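Local coordinates for putative ATP-grasp superfamily protein (Archaeoglobus fulgidus, PDB 3DF7) that is of unknown function but, as a member of the ATP-grasp superfamily, probably binds ATP and metal ions, at residues A[15-18]-A[19-22]; A[30-33]-A[34-38]; A[154-157]-A[158-161]; A[207-210]-A[211-215]. One frame throughout, in Å; residues are numbered along the deposited sequence.

Contact 1 (A[15-18]-A[19-22]); sequences RIED and STAV
The carbonyl oxygen of Glu-17, the residue at the N-cap position of helix 18-35, is gripped by two backbone amides of the first helical turn. Ala-21 N gives the better bond to Glu-17 O, 2.9 Å long with an N-H...O angle of 157°, and reaches it in the carbonyl plane; Thr-20 N adds a weak bond at 3.2 Å. The next bond follows at once, Val-22 N donating to Asp-18 O over 2.9 Å, so i to i+4 bonding begins with the first helical residues. Against this turn lies the side chain of Ile-16, whose CG1 is tucked between backbone N and carbonyl carbon (chi1 61°) and thereby directed toward the turn. Its CD1 ends 3.6 Å from Ala-21 N and brushes Thr-20 CG2, while Ile-16 CG1 rests 3.7 Å from Ala-21 CB. Replacing Ile-16 by an alanine would probably open a gap beside Ala-21 and leave its methyl and Thr-20 CG2 without this apolar partner. The extended Glu-17 side chain passes obliquely by Thr-20, its OE2 3.7 Å from Thr-20 OG1. On the loop side, Arg-15 NH2 and Asp-18 OD1 are 3.4 Å apart, a pairing of charges alone because the oxygen lies well out of the guanidinium plane. Ile-16 also packs on Phe-9 and Ala-10 of helix 9-12, whereas Asp-18 and Ala-21 touch Val-294 of strand 292-294, which places the helix start between the preceding short helix and the edge of the large antiparallel sheet.

Contact 2 (A[30-33]-A[34-38]); sequences SAFD and GFKNY
Lys-36 turns its CG between its own backbone N and carbonyl carbon (chi1 71°) and then runs fully extended, a course that sends the chain back along the helix toward Asp-33. Asp-33 has its CG anti to the carbonyl carbon, and the two side chains run alongside one another. Their ends join in a salt bridge, Lys-36 NZ donating to Asp-33 OD1 over 3.1 Å; the ammonium meets the oxygen from above the carboxylate plane, 37° out of it. On its way the lysine chain hugs the backbone, with CB 3.1 Å from Phe-32 O, and its CD comes obliquely to the Phe-32 ring, 4.1 Å from CE2. The same Phe-32 carbonyl oxygen accepts the backbone N-H of Lys-36. One residue earlier, Phe-35 N makes a straighter bond to Ala-31 O, 2.9 Å long with an N-H...O angle of 161°. The edge of the Phe-35 ring is set against that carbonyl, CD1 lying 3.2 Å from Ala-31 O and 4.1 Å from Ala-31 CB. Phe-35 continues into a buried apolar layer formed by Leu-4 and Ile-41 of the parallel sheet and by Val-264, Ala-265 and Leu-268 of helix 264-268. Gly-34 N is held less firmly, by weak bonds to Ser-30 O and Ala-31 O. Since Asp-33 OD2 also forms a salt bridge with Lys-29, its carboxylate stands between two lysines, an arrangement likely to stabilise its ionised form, one negative charge being shared by two ammonium groups.

Contact 3 (A[154-157]-A[158-161]); sequences EVPD and GHIA
Pro-156 lays the CG corner of its ring over one face of the His-159 imidazole, a CH-pi contact in which CG sits 3.5 Å from the ring centroid and 22° off the normal. The touch is offset toward the rim, and the nearest ring atom is His-159 ND1, 3.3 Å from Pro-156 CG. His-159 has its CG anti to the carbonyl carbon (chi1 -77°), which brings the imidazole face against Pro-156 CG, while Asp-157 O lies at the edge of the ring near its plane. A type II beta turn from Pro-156 to His-159 brings the two rings together, closed by a hydrogen bond of 3.0 Å from His-159 N to Pro-156 O. Gly-158 takes the positive phi of the third turn position, where a side chain would be jammed against the preceding carbonyl oxygen. Just before the turn, Val-155 fits its CG1 against the backbone of His-159, 3.5 Å from His-159 O, and its CG2 against Ala-161 CB at 3.7 Å. A serine in place of His-159 would probably deprive Pro-156 CG of the ring face it rests on, leaving the proline without its CH-pi partner. The turn delivers the chain into strand 159-163, the central strand of a three-stranded antiparallel sheet. Around its one closing backbone bond the side-chain contacts are apolar or CH-pi, and the covered His-159 ND1, which finds no polar partner, probably pays a modest desolvation cost for the CH-pi contact.

Contact 4 (A[207-210]-A[211-215]); sequences EVKR and EVVEE
Val-208 and Val-212 line the tightly packed side of helix 206-220, projecting from the same flank, with Val-208 CG1 4.1 Å from Val-212 CG2. The latter methyl also presses on the backbone, 3.2 Å from Val-208 O, and Val-213 CG2 lies equally near Lys-209 O. Four successive i to i+4 bonds hold the backbone; the first, Glu-211 N to Glu-207 O, has an N-H...O angle of 167°. The looser, exposed side carries Arg-210, extended from CG to NE and salt-bridged to Asp-206, and Glu-214, which forms a salt bridge with Arg-218. A close acid pair stands apart from both: Glu-207 bends at chi2 (50°) and brings OE2 within 2.6 Å of Glu-211 OE2, the carboxylate planes turned 54° apart; so short a separation suggests that one acid group is protonated. Glu-211 OE1 is hydrogen-bonded to Tyr-236 OH. Against the large antiparallel sheet, Val-212 packs on Pro-240 of strand 240-246, on Ile-234 of strand 228-236 and on Leu-170 and Val-172 of strand 168-176, while Val-213 meets Cys-182 and Val-185 of strand 180-191, so the helix lies across four successive strands.

How the contacts relate
Contacts 1 and 2 share helix 18-35, the first at its start and the second toward its C-terminal part, with centres 22 Å apart. The start of the helix packs on the edge of the large antiparallel sheet, its later part on strands 3-8 and 40-42 of the parallel sheet. Contacts 3 and 4 both belong to the ATP-grasp domain, yet their centres are 31 Å apart: one is a turn leading into the three-stranded sheet, the other a helix lying on the eight-stranded sheet. Contacts 2 and 3 are the most distant pair, 39 Å between centres, on opposite sides of the chain's centre. An acetate ion, probably from the crystallisation liquor, lies about 4 Å from the Thr-20 side chain of contact 1.

Contact 1 (A[15-18]-A[19-22])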
ATOM      1  N   ARG A  15      12.739 -10.862  -8.986  1.00 20.13           N
ATOM      2  CA  ARG A  15      11.544 -11.534  -9.459  1.00 23.39           C
ATOM      3  C   ARG A  15      10.830 -12.121  -8.245  1.00 23.15           C
ATOM      4  O   ARG A  15      11.459 -12.738  -7.387  1.00 21.45           O
ATOM      5  CB  ARG A  15      11.906 -12.648 -10.444  1.00 27.76           C
ATOM      6  CG  ARG A  15      10.702 -13.272 -11.142  1.00 35.04           C
ATOM      7  CD  ARG A  15       9.921 -12.228 -11.940  1.00 39.04           C
ATOM      8  NE  ARG A  15       8.847 -12.830 -12.729  1.00 44.26           N
ATOM      9  CZ  ARG A  15       8.015 -12.143 -13.507  1.00 45.73           C
ATOM     10  NH1 ARG A  15       8.127 -10.826 -13.605  1.00 45.32           N
ATOM     11  NH2 ARG A  15       7.067 -12.775 -14.188  1.00 47.66           N
ATOM     12  N   ILE A  16       9.523 -11.896  -8.160  1.00 22.40           N
ATOM     13  CA  ILE A  16       8.724 -12.426  -7.062  1.00 22.15           C
ATOM     14  C   ILE A  16       7.584 -13.219  -7.692  1.00 21.68           C
ATOM     15  O   ILE A  16       7.353 -13.116  -8.892  1.00 17.86           O
ATOM     16  CB  ILE A  16       8.131 -11.301  -6.188  1.00 24.08           C
ATOM     17  CG1 ILE A  16       7.210 -10.415  -7.029  1.00 23.11           C
ATOM     18  CG2 ILE A  16       9.250 -10.472  -5.569  1.00 24.54           C
ATOM     19  CD1 ILE A  16       6.492  -9.358  -6.223  1.00 26.46           C
ATOM     20  N   GLU A  17       6.879 -14.013  -6.891  1.00 22.41           N
ATOM     21  CA  GLU A  17       5.772 -14.809  -7.414  1.00 24.44           C
ATOM     22  C   GLU A  17       4.777 -13.918  -8.163  1.00 22.92           C
ATOM     23  O   GLU A  17       4.481 -12.806  -7.727  1.00 20.64           O
ATOM     24  CB  GLU A  17       5.072 -15.554  -6.274  1.00 27.82           C
ATOM     25  CG  GLU A  17       4.516 -14.662  -5.182  1.00 33.19           C
ATOM     26  CD  GLU A  17       4.040 -15.459  -3.986  1.00 37.88           C
ATOM     27  OE1 GLU A  17       4.881 -16.137  -3.357  1.00 40.88           O
ATOM     28  OE2 GLU A  17       2.831 -15.415  -3.677  1.00 40.22           O
ATOM     29  N   ASP A  18       4.270 -14.416  -9.288  1.00 23.44           N
ATOM     30  CA  ASP A  18       3.334 -13.671 -10.129  1.00 23.56           C
ATOM     31  C   ASP A  18       2.115 -13.115  -9.408  1.00 23.75           C
ATOM     32  O   ASP A  18       1.660 -12.015  -9.718  1.00 22.99           O
ATOM     33  CB  ASP A  18       2.854 -14.538 -11.293  1.00 24.52           C
ATOM     34  CG  ASP A  18       3.997 -15.170 -12.058  1.00 25.67           C
ATOM     35  OD1 ASP A  18       5.115 -14.619 -12.028  1.00 26.81           O
ATOM     36  OD2 ASP A  18       3.771 -16.213 -12.698  1.00 27.45           O
ATOM     37  N   SER A  19       1.580 -13.878  -8.460  1.00 23.55           N
ATOM     38  CA  SER A  19       0.404 -13.449  -7.711  1.00 23.37           C
ATOM     39  C   SER A  19       0.602 -12.075  -7.086  1.00 22.82           C
ATOM     40  O   SER A  19      -0.273 -11.210  -7.171  1.00 22.79           O
ATOM     41  CB  SER A  19       0.076 -14.461  -6.611  1.00 24.24           C
ATOM     42  OG  SER A  19      -0.985 -13.988  -5.800  1.00 25.74           O
ATOM     43  N   THR A  20       1.753 -11.883  -6.450  1.00 21.13           N
ATOM     44  CA  THR A  20       2.076 -10.616  -5.803  1.00 20.16           C
ATOM     45  C   THR A  20       2.615  -9.624  -6.825  1.00 17.55           C
ATOM     46  O   THR A  20       2.379  -8.423  -6.719  1.00 16.02           O
ATOM     47  CB  THR A  20       3.145 -10.808  -4.699  1.00 22.50           C
ATOM     48  OG1 THR A  20       2.661 -11.733  -3.720  1.00 24.39           O
ATOM     49  CG2 THR A  20       3.461  -9.479  -4.015  1.00 20.21           C
ATOM     50  N   ALA A  21       3.335 -10.140  -7.814  1.00 16.62           N
ATOM     51  CA  ALA A  21       3.921  -9.300  -8.851  1.00 15.30           C
ATOM     52  C   ALA A  21       2.880  -8.520  -9.645  1.00 14.30           C
ATOM     53  O   ALA A  21       3.124  -7.378 -10.036  1.00 13.35           O
ATOM     54  CB  ALA A  21       4.757 -10.153  -9.798  1.00 17.21           C
ATOM     55  N   VAL A  22       1.724  -9.128  -9.891  1.00 13.43           N
ATOM     56  CA  VAL A  22       0.696  -8.448 -10.666  1.00 12.84           C
ATOM     57  C   VAL A  22       0.217  -7.177  -9.964  1.00 12.51           C
ATOM     58  O   VAL A  22      -0.109  -6.184 -10.623  1.00 10.86           O
ATOM     59  CB  VAL A  22      -0.500  -9.391 -10.970  1.00 15.74           C
ATOM     60  CG1 VAL A  22      -1.393  -9.550  -9.741  1.00 12.76           C
ATOM     61  CG2 VAL A  22      -1.277  -8.861 -12.170  1.00 13.87           C
TER

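Contact 2 (A[30-33]-A[34-38])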
ATOM      1  N   SER A  30       0.247   2.480 -12.598  1.00  9.21           N
ATOM      2  CA  SER A  30      -0.626   3.539 -12.115  1.00 10.90           C
ATOM      3  C   SER A  30       0.168   4.758 -11.645  1.00  9.89           C
ATOM      4  O   SER A  30      -0.210   5.896 -11.926  1.00 10.88           O
ATOM      5  CB  SER A  30      -1.508   3.013 -10.974  1.00 13.12           C
ATOM      6  OG  SER A  30      -2.310   4.050 -10.441  1.00 22.13           O
ATOM      7  N   ALA A  31       1.266   4.517 -10.932  1.00  8.75           N
ATOM      8  CA  ALA A  31       2.113   5.599 -10.432  1.00  8.18           C
ATOM      9  C   ALA A  31       2.835   6.291 -11.589  1.00  7.76           C
ATOM     10  O   ALA A  31       2.980   7.513 -11.601  1.00  8.53           O
ATOM     11  CB  ALA A  31       3.135   5.051  -9.430  1.00  9.00           C
ATOM     12  N   PHE A  32       3.289   5.501 -12.556  1.00  6.81           N
ATOM     13  CA  PHE A  32       3.985   6.039 -13.718  1.00  7.16           C
ATOM     14  C   PHE A  32       3.057   6.985 -14.496  1.00  9.46           C
ATOM     15  O   PHE A  32       3.429   8.118 -14.814  1.00  8.68           O
ATOM     16  CB  PHE A  32       4.429   4.893 -14.634  1.00  9.64           C
ATOM     17  CG  PHE A  32       5.214   5.342 -15.832  1.00 12.86           C
ATOM     18  CD1 PHE A  32       6.583   5.557 -15.740  1.00 11.72           C
ATOM     19  CD2 PHE A  32       4.580   5.567 -17.051  1.00 15.59           C
ATOM     20  CE1 PHE A  32       7.317   5.994 -16.844  1.00 16.12           C
ATOM     21  CE2 PHE A  32       5.303   6.005 -18.164  1.00 17.52           C
ATOM     22  CZ  PHE A  32       6.676   6.218 -18.056  1.00 16.21           C
ATOM     23  N   ASP A  33       1.848   6.515 -14.792  1.00 10.83           N
ATOM     24  CA  ASP A  33       0.882   7.311 -15.550  1.00 11.75           C
ATOM     25  C   ASP A  33       0.380   8.535 -14.794  1.00 11.99           C
ATOM     26  O   ASP A  33      -0.044   9.520 -15.402  1.00 12.63           O
ATOM     27  CB  ASP A  33      -0.306   6.447 -15.978  1.00 15.41           C
ATOM     28  CG  ASP A  33       0.085   5.373 -16.979  1.00 18.79           C
ATOM     29  OD1 ASP A  33       1.056   5.589 -17.736  1.00 19.82           O
ATOM     30  OD2 ASP A  33      -0.589   4.322 -17.021  1.00 20.87           O
ATOM     31  N   GLY A  34       0.439   8.477 -13.471  1.00 10.73           N
ATOM     32  CA  GLY A  34      -0.011   9.599 -12.673  1.00  9.60           C
ATOM     33  C   GLY A  34       1.069  10.648 -12.466  1.00  9.38           C
ATOM     34  O   GLY A  34       0.891  11.810 -12.829  1.00  9.58           O
ATOM     35  N   PHE A  35       2.198  10.244 -11.893  1.00  8.41           N
ATOM     36  CA  PHE A  35       3.274  11.191 -11.625  1.00  8.56           C
ATOM     37  C   PHE A  35       3.961  11.787 -12.849  1.00  8.65           C
ATOM     38  O   PHE A  35       4.564  12.853 -12.749  1.00  9.65           O
ATOM     39  CB  PHE A  35       4.331  10.561 -10.710  1.00  7.87           C
ATOM     40  CG  PHE A  35       3.860  10.346  -9.301  1.00  9.55           C
ATOM     41  CD1 PHE A  35       3.299   9.132  -8.916  1.00  9.73           C
ATOM     42  CD2 PHE A  35       3.942  11.376  -8.363  1.00  9.00           C
ATOM     43  CE1 PHE A  35       2.823   8.946  -7.618  1.00 10.86           C
ATOM     44  CE2 PHE A  35       3.470  11.200  -7.063  1.00  9.44           C
ATOM     45  CZ  PHE A  35       2.908   9.985  -6.689  1.00  9.32           C
ATOM     46  N   LYS A  36       3.865  11.129 -14.001  1.00 10.53           N
ATOM     47  CA  LYS A  36       4.519  11.655 -15.198  1.00 12.74           C
ATOM     48  C   LYS A  36       3.953  13.013 -15.607  1.00 13.71           C
ATOM     49  O   LYS A  36       4.557  13.731 -16.409  1.00 11.14           O
ATOM     50  CB  LYS A  36       4.412  10.660 -16.362  1.00 15.89           C
ATOM     51  CG  LYS A  36       3.030  10.503 -16.974  1.00 17.63           C
ATOM     52  CD  LYS A  36       3.053   9.426 -18.054  1.00 20.40           C
ATOM     53  CE  LYS A  36       1.669   9.180 -18.647  1.00 25.34           C
ATOM     54  NZ  LYS A  36       1.673   8.023 -19.593  1.00 26.37           N
ATOM     55  N   ASN A  37       2.802  13.368 -15.044  1.00 13.27           N
ATOM     56  CA  ASN A  37       2.169  14.648 -15.346  1.00 15.76           C
ATOM     57  C   ASN A  37       2.690  15.746 -14.431  1.00 14.96           C
ATOM     58  O   ASN A  37       2.410  16.928 -14.643  1.00 16.31           O
ATOM     59  CB  ASN A  37       0.650  14.539 -15.197  1.00 16.58           C
ATOM     60  CG  ASN A  37       0.030  13.689 -16.275  1.00 19.18           C
ATOM     61  OD1 ASN A  37       0.203  13.958 -17.462  1.00 17.41           O
ATOM     62  ND2 ASN A  37      -0.700  12.656 -15.872  1.00 19.99           N
ATOM     63  N   TYR A  38       3.451  15.352 -13.414  1.00 14.67           N
ATOM     64  CA  TYR A  38       4.001  16.312 -12.469  1.00 14.36           C
ATOM     65  C   TYR A  38       5.521  16.294 -12.420  1.00 14.61           C
ATOM     66  O   TYR A  38       6.140  17.261 -11.982  1.00 13.34           O
ATOM     67  CB  TYR A  38       3.446  16.055 -11.067  1.00 14.31           C
ATOM     68  CG  TYR A  38       1.956  16.262 -10.973  1.00 15.95           C
ATOM     69  CD1 TYR A  38       1.068  15.230 -11.275  1.00 16.72           C
ATOM     70  CD2 TYR A  38       1.431  17.501 -10.611  1.00 18.49           C
ATOM     71  CE1 TYR A  38      -0.306  15.427 -11.219  1.00 17.72           C
ATOM     72  CE2 TYR A  38       0.056  17.713 -10.554  1.00 19.50           C
ATOM     73  CZ  TYR A  38      -0.806  16.673 -10.857  1.00 19.45           C
ATOM     74  OH  TYR A  38      -2.162  16.879 -10.800  1.00 19.76           O
TER

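Contact 3 (A[154-157]-A[158-161])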
ATOM      1  N   GLU A 154      -0.166 -22.597  17.994  1.00 22.06           N
ATOM      2  CA  GLU A 154       1.051 -21.987  18.521  1.00 22.28           C
ATOM      3  C   GLU A 154       1.513 -20.808  17.672  1.00 19.88           C
ATOM      4  O   GLU A 154       1.093 -20.646  16.527  1.00 20.49           O
ATOM      5  CB  GLU A 154       2.172 -23.025  18.596  1.00 24.17           C
ATOM      6  CG  GLU A 154       1.885 -24.193  19.527  1.00 29.39           C
ATOM      7  CD  GLU A 154       1.623 -23.751  20.957  1.00 33.17           C
ATOM      8  OE1 GLU A 154       2.466 -23.026  21.525  1.00 35.57           O
ATOM      9  OE2 GLU A 154       0.573 -24.131  21.515  1.00 36.44           O
ATOM     10  N   VAL A 155       2.375 -19.979  18.248  1.00 17.87           N
ATOM     11  CA  VAL A 155       2.913 -18.831  17.532  1.00 17.71           C
ATOM     12  C   VAL A 155       4.367 -19.133  17.182  1.00 17.58           C
ATOM     13  O   VAL A 155       5.231 -19.167  18.057  1.00 15.06           O
ATOM     14  CB  VAL A 155       2.876 -17.551  18.390  1.00 19.30           C
ATOM     15  CG1 VAL A 155       3.432 -16.378  17.586  1.00 18.06           C
ATOM     16  CG2 VAL A 155       1.449 -17.268  18.849  1.00 18.62           C
ATOM     17  N   PRO A 156       4.657 -19.366  15.896  1.00 18.45           N
ATOM     18  CA  PRO A 156       6.042 -19.659  15.519  1.00 19.97           C
ATOM     19  C   PRO A 156       6.944 -18.436  15.678  1.00 21.62           C
ATOM     20  O   PRO A 156       6.466 -17.299  15.687  1.00 20.06           O
ATOM     21  CB  PRO A 156       5.915 -20.102  14.065  1.00 20.70           C
ATOM     22  CG  PRO A 156       4.763 -19.294  13.575  1.00 22.05           C
ATOM     23  CD  PRO A 156       3.772 -19.398  14.718  1.00 18.27           C
ATOM     24  N   ASP A 157       8.246 -18.677  15.808  1.00 22.90           N
ATOM     25  CA  ASP A 157       9.212 -17.597  15.956  1.00 23.95           C
ATOM     26  C   ASP A 157       9.104 -16.656  14.766  1.00 22.93           C
ATOM     27  O   ASP A 157       9.047 -17.101  13.621  1.00 24.42           O
ATOM     28  CB  ASP A 157      10.631 -18.167  16.037  1.00 29.70           C
ATOM     29  CG  ASP A 157      10.839 -19.035  17.262  1.00 34.10           C
ATOM     30  OD1 ASP A 157      10.010 -19.940  17.495  1.00 39.04           O
ATOM     31  OD2 ASP A 157      11.833 -18.819  17.990  1.00 36.18           O
ATOM     32  N   GLY A 158       9.069 -15.358  15.036  1.00 19.49           N
ATOM     33  CA  GLY A 158       8.967 -14.392  13.957  1.00 19.58           C
ATOM     34  C   GLY A 158       7.538 -13.982  13.643  1.00 17.79           C
ATOM     35  O   GLY A 158       7.313 -13.142  12.776  1.00 18.64           O
ATOM     36  N   HIS A 159       6.574 -14.577  14.342  1.00 16.44           N
ATOM     37  CA  HIS A 159       5.160 -14.260  14.136  1.00 16.58           C
ATOM     38  C   HIS A 159       4.556 -13.600  15.369  1.00 17.02           C
ATOM     39  O   HIS A 159       5.144 -13.605  16.452  1.00 16.47           O
ATOM     40  CB  HIS A 159       4.341 -15.527  13.859  1.00 16.58           C
ATOM     41  CG  HIS A 159       4.477 -16.065  12.468  1.00 18.39           C
ATOM     42  ND1 HIS A 159       5.665 -16.550  11.965  1.00 19.07           N
ATOM     43  CD2 HIS A 159       3.559 -16.229  11.486  1.00 19.10           C
ATOM     44  CE1 HIS A 159       5.473 -16.991  10.736  1.00 20.53           C
ATOM     45  NE2 HIS A 159       4.203 -16.809  10.419  1.00 21.16           N
ATOM     46  N   ILE A 160       3.374 -13.023  15.195  1.00 15.14           N
ATOM     47  CA  ILE A 160       2.661 -12.434  16.316  1.00 14.71           C
ATOM     48  C   ILE A 160       1.302 -13.110  16.326  1.00 14.01           C
ATOM     49  O   ILE A 160       0.877 -13.687  15.321  1.00 13.15           O
ATOM     50  CB  ILE A 160       2.424 -10.904  16.166  1.00 14.74           C
ATOM     51  CG1 ILE A 160       1.594 -10.618  14.912  1.00 14.20           C
ATOM     52  CG2 ILE A 160       3.746 -10.168  16.145  1.00 16.13           C
ATOM     53  CD1 ILE A 160       0.968  -9.232  14.900  1.00 14.51           C
ATOM     54  N   ALA A 161       0.641 -13.064  17.473  1.00 12.67           N
ATOM     55  CA  ALA A 161      -0.693 -13.614  17.611  1.00 12.17           C
ATOM     56  C   ALA A 161      -1.558 -12.366  17.648  1.00 12.12           C
ATOM     57  O   ALA A 161      -1.194 -11.384  18.297  1.00 11.46           O
ATOM     58  CB  ALA A 161      -0.819 -14.388  18.925  1.00 10.99           C
TER

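Contact 4 (A[207-210]-A[211-215])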
ATOM      1  N   GLU A 207     -21.757   7.328   8.119  1.00 11.96           N
ATOM      2  CA  GLU A 207     -21.319   7.354   9.512  1.00 13.60           C
ATOM      3  C   GLU A 207     -20.127   6.423   9.708  1.00 12.33           C
ATOM      4  O   GLU A 207     -19.138   6.802  10.336  1.00 11.81           O
ATOM      5  CB  GLU A 207     -22.464   6.961  10.451  1.00 13.96           C
ATOM      6  CG  GLU A 207     -22.080   6.886  11.931  1.00 17.05           C
ATOM      7  CD  GLU A 207     -21.346   8.122  12.433  1.00 19.50           C
ATOM      8  OE1 GLU A 207     -21.716   9.249  12.041  1.00 19.56           O
ATOM      9  OE2 GLU A 207     -20.401   7.964  13.239  1.00 20.04           O
ATOM     10  N   VAL A 208     -20.214   5.215   9.159  1.00 11.63           N
ATOM     11  CA  VAL A 208     -19.120   4.251   9.273  1.00 11.71           C
ATOM     12  C   VAL A 208     -17.866   4.819   8.614  1.00 12.42           C
ATOM     13  O   VAL A 208     -16.757   4.675   9.129  1.00 11.80           O
ATOM     14  CB  VAL A 208     -19.499   2.891   8.617  1.00 11.82           C
ATOM     15  CG1 VAL A 208     -18.272   1.983   8.507  1.00 11.20           C
ATOM     16  CG2 VAL A 208     -20.566   2.200   9.461  1.00 12.43           C
ATOM     17  N   LYS A 209     -18.050   5.466   7.470  1.00 12.55           N
ATOM     18  CA  LYS A 209     -16.942   6.071   6.748  1.00 11.75           C
ATOM     19  C   LYS A 209     -16.265   7.110   7.641  1.00 10.36           C
ATOM     20  O   LYS A 209     -15.048   7.088   7.823  1.00 11.15           O
ATOM     21  CB  LYS A 209     -17.462   6.738   5.471  1.00 12.20           C
ATOM     22  CG  LYS A 209     -16.396   7.406   4.601  1.00 17.50           C
ATOM     23  CD  LYS A 209     -17.052   8.209   3.475  1.00 19.09           C
ATOM     24  CE  LYS A 209     -16.032   8.769   2.488  1.00 23.40           C
ATOM     25  NZ  LYS A 209     -15.033   9.667   3.114  1.00 27.87           N
ATOM     26  N   ARG A 210     -17.059   8.018   8.203  1.00  8.95           N
ATOM     27  CA  ARG A 210     -16.517   9.063   9.072  1.00 10.67           C
ATOM     28  C   ARG A 210     -15.705   8.488  10.230  1.00  9.73           C
ATOM     29  O   ARG A 210     -14.603   8.957  10.512  1.00 10.07           O
ATOM     30  CB  ARG A 210     -17.640   9.941   9.637  1.00 13.07           C
ATOM     31  CG  ARG A 210     -18.377  10.782   8.600  1.00 20.30           C
ATOM     32  CD  ARG A 210     -19.512  11.568   9.249  1.00 26.30           C
ATOM     33  NE  ARG A 210     -20.331  12.281   8.271  1.00 32.33           N
ATOM     34  CZ  ARG A 210     -19.913  13.319   7.553  1.00 36.47           C
ATOM     35  NH1 ARG A 210     -18.676  13.778   7.700  1.00 37.48           N
ATOM     36  NH2 ARG A 210     -20.734  13.903   6.687  1.00 38.37           N
ATOM     37  N   GLU A 211     -16.257   7.482  10.905  1.00  9.36           N
ATOM     38  CA  GLU A 211     -15.571   6.855  12.034  1.00 10.06           C
ATOM     39  C   GLU A 211     -14.260   6.191  11.617  1.00  9.30           C
ATOM     40  O   GLU A 211     -13.235   6.346  12.276  1.00  8.04           O
ATOM     41  CB  GLU A 211     -16.480   5.813  12.691  1.00 10.85           C
ATOM     42  CG  GLU A 211     -17.548   6.413  13.586  1.00 13.42           C
ATOM     43  CD  GLU A 211     -18.498   5.372  14.143  1.00 15.13           C
ATOM     44  OE1 GLU A 211     -18.047   4.238  14.415  1.00 17.45           O
ATOM     45  OE2 GLU A 211     -19.692   5.692  14.324  1.00 16.01           O
ATOM     46  N   VAL A 212     -14.303   5.448  10.517  1.00  8.40           N
ATOM     47  CA  VAL A 212     -13.122   4.756  10.020  1.00  9.63           C
ATOM     48  C   VAL A 212     -12.028   5.745   9.603  1.00 10.21           C
ATOM     49  O   VAL A 212     -10.844   5.509   9.840  1.00  9.81           O
ATOM     50  CB  VAL A 212     -13.515   3.818   8.850  1.00 10.03           C
ATOM     51  CG1 VAL A 212     -12.283   3.336   8.110  1.00 12.79           C
ATOM     52  CG2 VAL A 212     -14.288   2.625   9.410  1.00  5.70           C
ATOM     53  N   VAL A 213     -12.425   6.856   8.993  1.00  8.67           N
ATOM     54  CA  VAL A 213     -11.460   7.870   8.590  1.00  9.29           C
ATOM     55  C   VAL A 213     -10.886   8.521   9.845  1.00  9.70           C
ATOM     56  O   VAL A 213      -9.678   8.718   9.952  1.00 10.06           O
ATOM     57  CB  VAL A 213     -12.117   8.963   7.712  1.00  8.73           C
ATOM     58  CG1 VAL A 213     -11.146  10.127   7.500  1.00  8.52           C
ATOM     59  CG2 VAL A 213     -12.516   8.370   6.370  1.00  8.73           C
ATOM     60  N   GLU A 214     -11.753   8.831  10.804  1.00  9.56           N
ATOM     61  CA  GLU A 214     -11.305   9.468  12.042  1.00 11.91           C
ATOM     62  C   GLU A 214     -10.251   8.628  12.756  1.00 11.27           C
ATOM     63  O   GLU A 214      -9.245   9.154  13.233  1.00 12.46           O
ATOM     64  CB  GLU A 214     -12.486   9.707  12.987  1.00 13.10           C
ATOM     65  CG  GLU A 214     -12.130  10.560  14.206  1.00 19.49           C
ATOM     66  CD  GLU A 214     -13.310  10.796  15.132  1.00 22.38           C
ATOM     67  OE1 GLU A 214     -14.375  11.211  14.637  1.00 26.66           O
ATOM     68  OE2 GLU A 214     -13.171  10.578  16.355  1.00 23.90           O
ATOM     69  N   GLU A 215     -10.480   7.321  12.827  1.00 11.04           N
ATOM     70  CA  GLU A 215      -9.527   6.444  13.495  1.00  9.33           C
ATOM     71  C   GLU A 215      -8.268   6.203  12.669  1.00 10.28           C
ATOM     72  O   GLU A 215      -7.194   5.989  13.228  1.00  9.63           O
ATOM     73  CB  GLU A 215     -10.193   5.115  13.862  1.00 11.27           C
ATOM     74  CG  GLU A 215     -11.333   5.273  14.867  1.00 10.93           C
ATOM     75  CD  GLU A 215     -10.993   6.243  15.987  1.00 13.79           C
ATOM     76  OE1 GLU A 215      -9.949   6.054  16.644  1.00 13.73           O
ATOM     77  OE2 GLU A 215     -11.769   7.201  16.207  1.00 15.47           O
TER